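Local coordinates for oxidoreductase, short chain dehydrogenase/reductase family protein (Bifidobacterium adolescentis L2-32, PDB 6M9U), which acts as an NADH-dependent 20beta-hydroxysteroid dehydrogenase of the short-chain dehydrogenase/reductase family, at residues A114-G119 with L165-S170. Numbering follows the deposited sequence.
Sequences AFLNAG and LIFTAS. With IPA (isopropyl alcohol), chain D; PEG (di(hydroxyethyl)ether), chain S.
Leu116 and Phe167 pair on one face of two neighbouring parallel strands, 114-119 and 165-170. Their side chains run alongside each other. Leu116 CD2 sits over the Phe167 ring in a CH-pi contact, 3.8 Å from its centroid. Leu116 CG lies anti to its carbonyl carbon (chi1 -58°), which sets the branched end above that ring. Helices 131-159 and 187-207 cover this face. Five backbone hydrogen bonds join the strands, among them Leu116 N to Ile166 O at 2.7 Å.

On the other face, the Phe115 ring turns its edge to Thr168. Phe115 CE1 lies 3.3 Å from Thr168 CG2, a methyl in the ring plane. Phe115 CD1 also packs on Ile166 CG2 at 3.8 Å. Helix 41-52 touches Phe115 here.

Packing gives way to polar contacts toward the C-terminal ends. Asn117 ND2 donates to Thr168 OG1 at 3.2 Å, close to its amide plane but bent (138° at the hydrogen). The partly exposed Asn117 and Ser170 meet a di(hydroxyethyl)ether molecule, whose O1 is 3.0 Å from both Asn117 OD1 and Ser170 OG. Asn117 and Gly119 bind NAD(+) when the cofactor is present, and Ala169 O bonds to the hydroxyl of Tyr189, another cofactor-binding residue. These central strands, ending at the cofactor site, are characteristic of the Rossmann fold of short-chain dehydrogenases, with Asn117-Ala118-Gly119 forming the family's NAG motif.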
ATOM      1  N   ALA A 114       9.402   7.604  10.212  1.00 37.31           N
ATOM      2  CA  ALA A 114       9.176   7.069  11.541  1.00 33.88           C
ATOM      3  C   ALA A 114       7.895   6.259  11.500  1.00 36.23           C
ATOM      4  O   ALA A 114       6.934   6.647  10.836  1.00 42.31           O
ATOM      5  CB  ALA A 114       9.088   8.184  12.586  1.00 42.33           C
ATOM      6  N   PHE A 115       7.890   5.147  12.236  1.00 36.64           N
ATOM      7  CA  PHE A 115       6.738   4.255  12.345  1.00 38.82           C
ATOM      8  C   PHE A 115       6.378   4.350  13.824  1.00 39.61           C
ATOM      9  O   PHE A 115       7.036   3.722  14.664  1.00 38.53           O
ATOM     10  CB  PHE A 115       7.055   2.820  11.882  1.00 41.09           C
ATOM     11  CG  PHE A 115       5.910   1.843  12.080  1.00 32.95           C
ATOM     12  CD1 PHE A 115       4.612   2.245  11.976  1.00 36.86           C
ATOM     13  CD2 PHE A 115       6.137   0.530  12.382  1.00 40.17           C
ATOM     14  CE1 PHE A 115       3.572   1.353  12.175  1.00 43.11           C
ATOM     15  CE2 PHE A 115       5.094  -0.367  12.592  1.00 39.61           C
ATOM     16  CZ  PHE A 115       3.830   0.038  12.478  1.00 42.35           C
ATOM     17  N   LEU A 116       5.360   5.154  14.125  1.00 38.55           N
ATOM     18  CA  LEU A 116       4.913   5.424  15.480  1.00 37.74           C
ATOM     19  C   LEU A 116       3.839   4.404  15.801  1.00 38.65           C
ATOM     20  O   LEU A 116       2.701   4.516  15.345  1.00 49.16           O
ATOM     21  CB  LEU A 116       4.358   6.838  15.630  1.00 39.62           C
ATOM     22  CG  LEU A 116       5.247   8.030  15.278  1.00 38.27           C
ATOM     23  CD1 LEU A 116       6.639   7.808  15.785  1.00 40.02           C
ATOM     24  CD2 LEU A 116       5.211   8.342  13.765  1.00 39.92           C
ATOM     25  N   ASN A 117       4.180   3.447  16.642  1.00 40.96           N
ATOM     26  CA  ASN A 117       3.477   2.166  16.702  1.00 53.47           C
ATOM     27  C   ASN A 117       2.975   2.020  18.122  1.00 56.14           C
ATOM     28  O   ASN A 117       3.604   1.369  18.942  1.00 74.41           O
ATOM     29  CB  ASN A 117       4.501   0.942  16.140  1.00 47.09           C
ATOM     30  CG  ASN A 117       3.947  -0.408  16.364  1.00 55.40           C
ATOM     31  OD1 ASN A 117       4.627  -1.313  16.893  1.00 69.06           O
ATOM     32  ND2 ASN A 117       2.683  -0.571  16.026  1.00 54.04           N
ATOM     33  N   ALA A 118       1.812   2.642  18.384  1.00 58.34           N
ATOM     34  CA  ALA A 118       1.179   2.732  19.693  1.00 58.87           C
ATOM     35  C   ALA A 118       0.461   1.456  20.125  1.00 71.59           C
ATOM     36  O   ALA A 118      -0.284   0.855  19.343  1.00 67.07           O
ATOM     37  CB  ALA A 118       0.150   3.878  19.662  1.00 65.46           C
ATOM     38  N   GLY A 119       0.634   1.085  21.394  1.00 70.42           N
ATOM     39  CA  GLY A 119       0.000  -0.107  21.941  1.00 75.83           C
ATOM     40  C   GLY A 119      -1.195   0.192  22.842  1.00 75.45           C
ATOM     41  O   GLY A 119      -1.197   1.169  23.573  1.00 86.50           O
ATOM     42  N   LEU A 165       5.765   9.845   7.886  1.00 39.21           N
ATOM     43  CA  LEU A 165       5.343   9.336   9.191  1.00 38.94           C
ATOM     44  C   LEU A 165       4.236   8.297   9.019  1.00 43.32           C
ATOM     45  O   LEU A 165       3.337   8.468   8.189  1.00 36.85           O
ATOM     46  CB  LEU A 165       4.886  10.488  10.096  1.00 42.09           C
ATOM     47  CG  LEU A 165       5.893  11.650  10.193  1.00 44.91           C
ATOM     48  CD1 LEU A 165       5.202  12.849  10.850  1.00 50.43           C
ATOM     49  CD2 LEU A 165       7.149  11.302  10.969  1.00 45.73           C
ATOM     50  N   ILE A 166       4.312   7.219   9.804  1.00 37.51           N
ATOM     51  CA  ILE A 166       3.302   6.167   9.795  1.00 37.07           C
ATOM     52  C   ILE A 166       2.870   5.883  11.222  1.00 34.13           C
ATOM     53  O   ILE A 166       3.706   5.570  12.067  1.00 35.96           O
ATOM     54  CB  ILE A 166       3.802   4.859   9.158  1.00 37.04           C
ATOM     55  CG1 ILE A 166       4.259   5.063   7.725  1.00 42.47           C
ATOM     56  CG2 ILE A 166       2.686   3.837   9.151  1.00 36.16           C
ATOM     57  CD1 ILE A 166       5.756   5.175   7.575  1.00 51.01           C
ATOM     58  N   PHE A 167       1.565   5.942  11.466  1.00 39.61           N
ATOM     59  CA  PHE A 167       0.972   5.742  12.778  1.00 38.50           C
ATOM     60  C   PHE A 167       0.058   4.527  12.742  1.00 38.64           C
ATOM     61  O   PHE A 167      -0.766   4.375  11.818  1.00 35.02           O
ATOM     62  CB  PHE A 167       0.079   7.008  13.203  1.00 42.02           C
ATOM     63  CG  PHE A 167       0.862   8.294  13.400  1.00 34.65           C
ATOM     64  CD1 PHE A 167       1.102   9.144  12.339  1.00 32.65           C
ATOM     65  CD2 PHE A 167       1.312   8.657  14.634  1.00 38.53           C
ATOM     66  CE1 PHE A 167       1.818  10.326  12.509  1.00 37.89           C
ATOM     67  CE2 PHE A 167       2.023   9.856  14.835  1.00 34.97           C
ATOM     68  CZ  PHE A 167       2.283  10.683  13.774  1.00 31.17           C
ATOM     69  N   THR A 168       0.145   3.683  13.750  1.00 33.27           N
ATOM     70  CA  THR A 168      -0.866   2.648  13.940  1.00 40.42           C
ATOM     71  C   THR A 168      -1.087   2.457  15.432  1.00 44.20           C
ATOM     72  O   THR A 168      -0.219   2.764  16.236  1.00 49.92           O
ATOM     73  CB  THR A 168      -0.514   1.276  13.306  1.00 48.42           C
ATOM     74  OG1 THR A 168       0.263   0.483  14.174  1.00 50.47           O
ATOM     75  CG2 THR A 168       0.238   1.467  12.002  1.00 47.31           C
ATOM     76  N   ALA A 169      -2.265   1.956  15.770  1.00 56.61           N
ATOM     77  CA  ALA A 169      -2.559   1.418  17.088  1.00 62.89           C
ATOM     78  C   ALA A 169      -2.962  -0.044  16.951  1.00 65.61           C
ATOM     79  O   ALA A 169      -3.689  -0.416  16.018  1.00 65.35           O
ATOM     80  CB  ALA A 169      -3.682   2.170  17.787  1.00 70.55           C
ATOM     81  N   SER A 170      -2.510  -0.860  17.890  1.00 78.01           N
ATOM     82  CA  SER A 170      -2.784  -2.283  17.892  1.00 83.39           C
ATOM     83  C   SER A 170      -2.969  -2.704  19.335  1.00 74.77           C
ATOM     84  O   SER A 170      -2.601  -1.975  20.253  1.00 73.02           O
ATOM     85  CB  SER A 170      -1.649  -3.070  17.222  1.00 76.39           C
ATOM     86  OG  SER A 170      -0.393  -2.759  17.807  1.00 77.72           O
TER
HETATM   87  C1  IPA D 302      -5.223   3.672  14.809  1.00 80.12           C
HETATM   88  C2  IPA D 302      -5.105   2.991  13.470  1.00 61.49           C
HETATM   89  C3  IPA D 302      -4.793   4.057  12.480  1.00 58.41           C
HETATM   90  O2  IPA D 302      -4.076   2.049  13.628  1.00 59.89           O
HETATM   91  C1  PEG S 317       2.707  -3.431  19.755  1.00141.48           C
HETATM   92  O1  PEG S 317       2.498  -2.769  18.515  1.00142.08           O
HETATM   93  C2  PEG S 317       3.666  -2.606  20.614  1.00104.45           C
HETATM   94  O2  PEG S 317       4.674  -3.419  21.218  1.00 94.29           O
HETATM   95  C3  PEG S 317       5.546  -2.748  22.144  1.00 86.05           C
HETATM   96  C4  PEG S 317       6.554  -3.629  22.857  1.00 70.48           C
HETATM   97  O4  PEG S 317       5.917  -4.661  23.593  1.00 85.59           O